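Local coordinates for uncharacterized protein MJ0690 (Methanocaldococcus jannaschii, PDB 3K32) that is of uncertain function but is predicted to be a subunit of a tRNA methyltransferase, at residues S151-L165 and K192-I203. Numbering follows the deposited sequence.
Sequences SEFFILEEIKSGTKL and KQTRVVGLKKEI
Ser151 O, near the end of helix 143-153, accepts a hydrogen bond from Lys200 NZ, which lies in the plane of that carbonyl at 2.6 Å. Two residues on, Phe153 O takes the backbone N of the same Lys200 in an almost straight bond (177°). The Phe153 ring, packed on Val24 and Lys28 of helix 17-28, carries the end of Lys201 over one face: NZ stands 4.0 Å from the ring centroid in a cation-pi contact, with CE as a CH-pi partner beside it. Lys201 CG sits between its backbone N and carbonyl carbon (chi1 42°), and the chain, extended beyond it, carries the ammonium over the ring. With an alanine in place of Phe153 the ammonium would lose that ring face, and a gap is likely to open against the helix. Phe154 is wedged between Phe153 CB over one ring face and Val196 CG2 over the opposite one, while Leu199 CD2 reaches its CE1 at 3.6 Å. At Ile155 the antiparallel pairing slips by one residue in a classic beta bulge: Ile155 O receives Val197 N at 2.8 Å and, weakly, Gly198 N. Leu156 CB then rests on Thr194 CG2, 3.8 Å away, and Glu157 exchanges two backbone bonds with Arg195. Ile159 CD1 meets the edge of the Arg195 guanidinium. Strands 154-159 and 193-199, linked through helices 169-180 and 184-187, form a small antiparallel sheet apart from the parallel one; Phe154 packs on helix 17-28, Val196 on helix 47-56.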
loop_
_atom_site.group_PDB
_atom_site.type_symbol
_atom_site.label_atom_id
_atom_site.label_comp_id
_atom_site.label_asym_id
_atom_site.label_seq_id
_atom_site.Cartn_x
_atom_site.Cartn_y
_atom_site.Cartn_z
ATOM N N SER B 151 16.716 -3.455 2.767
ATOM C CA SER B 151 17.970 -4.156 2.928
ATOM C C SER B 151 18.046 -5.398 2.024
ATOM O O SER B 151 19.130 -5.904 1.744
ATOM C CB SER B 151 18.216 -4.496 4.399
ATOM O OG SER B 151 17.328 -5.504 4.843
ATOM N N GLU B 152 16.904 -5.878 1.549
ATOM C CA GLU B 152 16.928 -7.002 0.620
ATOM C C GLU B 152 17.220 -6.584 -0.818
ATOM O O GLU B 152 17.864 -7.319 -1.560
ATOM C CB GLU B 152 15.637 -7.803 0.689
ATOM C CG GLU B 152 15.799 -9.100 1.431
ATOM C CD GLU B 152 15.241 -10.264 0.651
ATOM O OE1 GLU B 152 15.934 -10.760 -0.260
ATOM O OE2 GLU B 152 14.100 -10.677 0.942
ATOM N N PHE B 153 16.760 -5.402 -1.208
ATOM C CA PHE B 153 16.977 -4.930 -2.573
ATOM C C PHE B 153 18.251 -4.104 -2.731
ATOM O O PHE B 153 18.914 -4.166 -3.764
ATOM C CB PHE B 153 15.779 -4.112 -3.064
ATOM C CG PHE B 153 14.649 -4.945 -3.587
ATOM C CD1 PHE B 153 14.571 -5.257 -4.923
ATOM C CD2 PHE B 153 13.666 -5.412 -2.740
ATOM C CE1 PHE B 153 13.527 -6.017 -5.402
ATOM C CE2 PHE B 153 12.625 -6.176 -3.212
ATOM C CZ PHE B 153 12.552 -6.478 -4.542
ATOM N N PHE B 154 18.598 -3.333 -1.709
ATOM C CA PHE B 154 19.622 -2.315 -1.892
ATOM C C PHE B 154 20.868 -2.476 -1.047
ATOM O O PHE B 154 20.829 -2.980 0.075
ATOM C CB PHE B 154 19.035 -0.924 -1.670
ATOM C CG PHE B 154 17.799 -0.645 -2.487
ATOM C CD1 PHE B 154 17.859 -0.603 -3.870
ATOM C CD2 PHE B 154 16.579 -0.396 -1.865
ATOM C CE1 PHE B 154 16.715 -0.343 -4.620
ATOM C CE2 PHE B 154 15.430 -0.122 -2.608
ATOM C CZ PHE B 154 15.494 -0.100 -3.989
ATOM N N ILE B 155 21.987 -2.051 -1.618
ATOM C CA ILE B 155 23.173 -1.796 -0.830
ATOM C C ILE B 155 23.013 -0.404 -0.238
ATOM O O ILE B 155 22.657 0.553 -0.948
ATOM C CB ILE B 155 24.431 -1.866 -1.685
ATOM C CG1 ILE B 155 24.477 -3.213 -2.399
ATOM C CG2 ILE B 155 25.671 -1.727 -0.808
ATOM C CD1 ILE B 155 24.634 -4.361 -1.446
ATOM N N LEU B 156 23.246 -0.290 1.065
ATOM C CA LEU B 156 22.936 0.949 1.774
ATOM C C LEU B 156 24.118 1.561 2.532
ATOM O O LEU B 156 25.066 0.862 2.913
ATOM C CB LEU B 156 21.774 0.710 2.733
ATOM C CG LEU B 156 20.490 0.208 2.078
ATOM C CD1 LEU B 156 19.457 -0.184 3.147
ATOM C CD2 LEU B 156 19.946 1.267 1.122
ATOM N N GLU B 157 24.046 2.871 2.755
ATOM C CA GLU B 157 25.075 3.572 3.511
ATOM C C GLU B 157 24.504 4.830 4.125
ATOM O O GLU B 157 23.626 5.443 3.535
ATOM C CB GLU B 157 26.229 3.948 2.598
ATOM C CG GLU B 157 27.572 3.902 3.271
ATOM C CD GLU B 157 28.673 4.400 2.368
ATOM O OE1 GLU B 157 29.741 3.753 2.326
ATOM O OE2 GLU B 157 28.461 5.432 1.693
ATOM N N GLU B 158 25.010 5.225 5.293
ATOM C CA GLU B 158 24.507 6.423 5.981
ATOM C C GLU B 158 25.188 7.747 5.556
ATOM O O GLU B 158 26.407 7.810 5.398
ATOM C CB GLU B 158 24.575 6.246 7.508
ATOM C CG GLU B 158 25.837 6.819 8.170
ATOM C CD GLU B 158 25.543 7.964 9.141
ATOM O OE1 GLU B 158 25.383 9.116 8.679
ATOM O OE2 GLU B 158 25.481 7.717 10.367
ATOM N N ILE B 159 24.376 8.791 5.373
ATOM C CA ILE B 159 24.849 10.145 5.062
ATOM C C ILE B 159 24.804 10.991 6.336
ATOM O O ILE B 159 23.744 11.138 6.953
ATOM C CB ILE B 159 23.958 10.834 3.987
ATOM C CG1 ILE B 159 23.757 9.934 2.763
ATOM C CG2 ILE B 159 24.524 12.197 3.585
ATOM C CD1 ILE B 159 22.726 10.463 1.770
ATOM N N LYS B 160 25.944 11.566 6.711
ATOM C CA LYS B 160 26.093 12.178 8.036
ATOM C C LYS B 160 25.505 13.588 8.202
ATOM O O LYS B 160 26.214 14.587 8.068
ATOM C CB LYS B 160 27.565 12.173 8.471
ATOM C CG LYS B 160 27.774 12.111 9.984
ATOM C CD LYS B 160 27.485 10.714 10.522
ATOM C CE LYS B 160 26.325 10.714 11.498
ATOM N NZ LYS B 160 25.114 11.345 10.909
ATOM N N SER B 161 24.207 13.651 8.495
ATOM C CA SER B 161 23.563 14.865 9.017
ATOM C C SER B 161 23.439 16.055 8.051
ATOM O O SER B 161 22.340 16.385 7.606
ATOM C CB SER B 161 24.249 15.312 10.316
ATOM O OG SER B 161 24.304 14.252 11.259
ATOM N N GLY B 162 24.559 16.710 7.752
ATOM C CA GLY B 162 24.535 17.905 6.926
ATOM C C GLY B 162 25.684 18.001 5.940
ATOM O O GLY B 162 26.499 18.921 6.005
ATOM N N THR B 163 25.750 17.040 5.026
ATOM C CA THR B 163 26.733 17.060 3.949
ATOM C C THR B 163 26.015 17.035 2.605
ATOM O O THR B 163 25.969 18.038 1.886
ATOM C CB THR B 163 27.716 15.868 4.043
ATOM O OG1 THR B 163 26.993 14.658 4.307
ATOM C CG2 THR B 163 28.733 16.100 5.156
ATOM N N LYS B 164 25.446 15.881 2.277
ATOM C CA LYS B 164 24.643 15.739 1.075
ATOM C C LYS B 164 23.250 16.276 1.340
ATOM O O LYS B 164 22.746 16.207 2.462
ATOM C CB LYS B 164 24.558 14.272 0.643
ATOM C CG LYS B 164 24.752 14.044 -0.850
ATOM C CD LYS B 164 23.636 14.667 -1.671
ATOM C CE LYS B 164 24.045 14.790 -3.135
ATOM N NZ LYS B 164 24.360 13.475 -3.779
ATOM N N LEU B 165 22.640 16.814 0.293
ATOM C CA LEU B 165 21.305 17.380 0.361
ATOM C C LEU B 165 20.295 16.329 -0.095
ATOM O O LEU B 165 20.408 15.790 -1.202
ATOM C CB LEU B 165 21.215 18.612 -0.552
ATOM C CG LEU B 165 21.989 19.918 -0.290
ATOM C CD1 LEU B 165 21.154 20.907 0.525
ATOM C CD2 LEU B 165 23.377 19.703 0.341
ATOM N N LYS B 192 18.756 9.294 9.935
ATOM C CA LYS B 192 19.731 10.214 9.364
ATOM C C LYS B 192 19.435 10.470 7.895
ATOM O O LYS B 192 18.347 10.923 7.528
ATOM C CB LYS B 192 21.144 9.645 9.510
ATOM C CG LYS B 192 21.687 9.713 10.922
ATOM C CD LYS B 192 21.453 11.100 11.512
ATOM C CE LYS B 192 21.968 12.193 10.582
ATOM N NZ LYS B 192 21.046 13.361 10.524
ATOM N N GLN B 193 20.432 10.209 7.064
ATOM C CA GLN B 193 20.208 10.000 5.648
ATOM C C GLN B 193 20.806 8.637 5.331
ATOM O O GLN B 193 21.887 8.304 5.804
ATOM C CB GLN B 193 20.862 11.098 4.802
ATOM C CG GLN B 193 20.019 12.360 4.610
ATOM C CD GLN B 193 20.541 13.262 3.489
ATOM O OE1 GLN B 193 21.207 14.271 3.740
ATOM N NE2 GLN B 193 20.234 12.897 2.248
ATOM N N THR B 194 20.086 7.829 4.568
ATOM C CA THR B 194 20.641 6.571 4.087
ATOM C C THR B 194 20.689 6.620 2.570
ATOM O O THR B 194 19.695 6.918 1.915
ATOM C CB THR B 194 19.817 5.357 4.544
ATOM O OG1 THR B 194 19.835 5.280 5.973
ATOM C CG2 THR B 194 20.397 4.077 3.970
ATOM N N ARG B 195 21.860 6.344 2.017
ATOM C CA ARG B 195 22.060 6.374 0.575
ATOM C C ARG B 195 21.902 4.978 -0.032
ATOM O O ARG B 195 22.514 4.011 0.426
ATOM C CB ARG B 195 23.444 6.951 0.248
ATOM C CG ARG B 195 23.730 7.118 -1.233
ATOM C CD ARG B 195 25.054 7.842 -1.465
ATOM N NE ARG B 195 25.071 9.136 -0.782
ATOM C CZ ARG B 195 26.118 9.960 -0.741
ATOM N NH1 ARG B 195 27.251 9.630 -1.351
ATOM N NH2 ARG B 195 26.031 11.118 -0.089
ATOM N N VAL B 196 21.056 4.882 -1.051
ATOM C CA VAL B 196 21.042 3.709 -1.895
ATOM C C VAL B 196 22.312 3.765 -2.716
ATOM O O VAL B 196 22.457 4.623 -3.590
ATOM C CB VAL B 196 19.833 3.702 -2.858
ATOM C CG1 VAL B 196 20.035 2.670 -3.954
ATOM C CG2 VAL B 196 18.544 3.428 -2.097
ATOM N N VAL B 197 23.248 2.874 -2.426
ATOM C CA VAL B 197 24.480 2.856 -3.199
ATOM C C VAL B 197 24.443 1.835 -4.345
ATOM O O VAL B 197 25.089 2.017 -5.371
ATOM C CB VAL B 197 25.722 2.681 -2.308
ATOM C CG1 VAL B 197 25.496 1.594 -1.285
ATOM C CG2 VAL B 197 26.958 2.401 -3.156
ATOM N N GLY B 198 23.658 0.779 -4.189
ATOM C CA GLY B 198 23.568 -0.208 -5.240
ATOM C C GLY B 198 22.423 -1.165 -5.080
ATOM O O GLY B 198 21.636 -1.072 -4.127
ATOM N N LEU B 199 22.339 -2.093 -6.024
ATOM C CA LEU B 199 21.300 -3.122 -6.026
ATOM C C LEU B 199 21.835 -4.471 -5.585
ATOM O O LEU B 199 22.902 -4.887 -6.024
ATOM C CB LEU B 199 20.748 -3.283 -7.421
ATOM C CG LEU B 199 19.892 -2.120 -7.869
ATOM C CD1 LEU B 199 19.695 -2.174 -9.374
ATOM C CD2 LEU B 199 18.566 -2.209 -7.128
ATOM N N LYS B 200 21.087 -5.169 -4.739
ATOM C CA LYS B 200 21.507 -6.505 -4.320
ATOM C C LYS B 200 21.088 -7.585 -5.303
ATOM O O LYS B 200 21.548 -8.716 -5.203
ATOM C CB LYS B 200 21.022 -6.818 -2.913
ATOM C CG LYS B 200 21.763 -5.978 -1.893
ATOM C CD LYS B 200 21.099 -5.965 -0.542
ATOM C CE LYS B 200 21.872 -6.779 0.452
ATOM N NZ LYS B 200 21.740 -6.167 1.803
ATOM N N LYS B 201 20.235 -7.214 -6.258
ATOM C CA LYS B 201 19.745 -8.122 -7.295
ATOM C C LYS B 201 19.028 -7.332 -8.387
ATOM O O LYS B 201 18.641 -6.180 -8.186
ATOM C CB LYS B 201 18.795 -9.174 -6.699
ATOM C CG LYS B 201 17.824 -8.601 -5.675
ATOM C CD LYS B 201 16.636 -9.512 -5.400
ATOM C CE LYS B 201 15.752 -8.918 -4.310
ATOM N NZ LYS B 201 14.419 -9.574 -4.215
ATOM N N GLU B 202 18.859 -7.951 -9.543
ATOM C CA GLU B 202 18.143 -7.323 -10.637
ATOM C C GLU B 202 16.719 -6.991 -10.215
ATOM O O GLU B 202 16.085 -7.734 -9.454
ATOM C CB GLU B 202 18.111 -8.229 -11.869
ATOM C CG GLU B 202 19.466 -8.733 -12.326
ATOM C CD GLU B 202 19.425 -9.302 -13.734
ATOM O OE1 GLU B 202 19.649 -8.527 -14.690
ATOM O OE2 GLU B 202 19.170 -10.520 -13.880
ATOM N N ILE B 203 16.227 -5.869 -10.723
ATOM C CA ILE B 203 14.901 -5.389 -10.410
ATOM C C ILE B 203 13.840 -6.216 -11.142
ATOM O O ILE B 203 14.062 -6.686 -12.261
ATOM C CB ILE B 203 14.774 -3.904 -10.778
ATOM C CG1 ILE B 203 15.850 -3.106 -10.052
ATOM C CG2 ILE B 203 13.412 -3.360 -10.380
ATOM C CD1 ILE B 203 15.818 -1.643 -10.343
HETATM O O HOH W 1 21.536 -3.612 3.275
#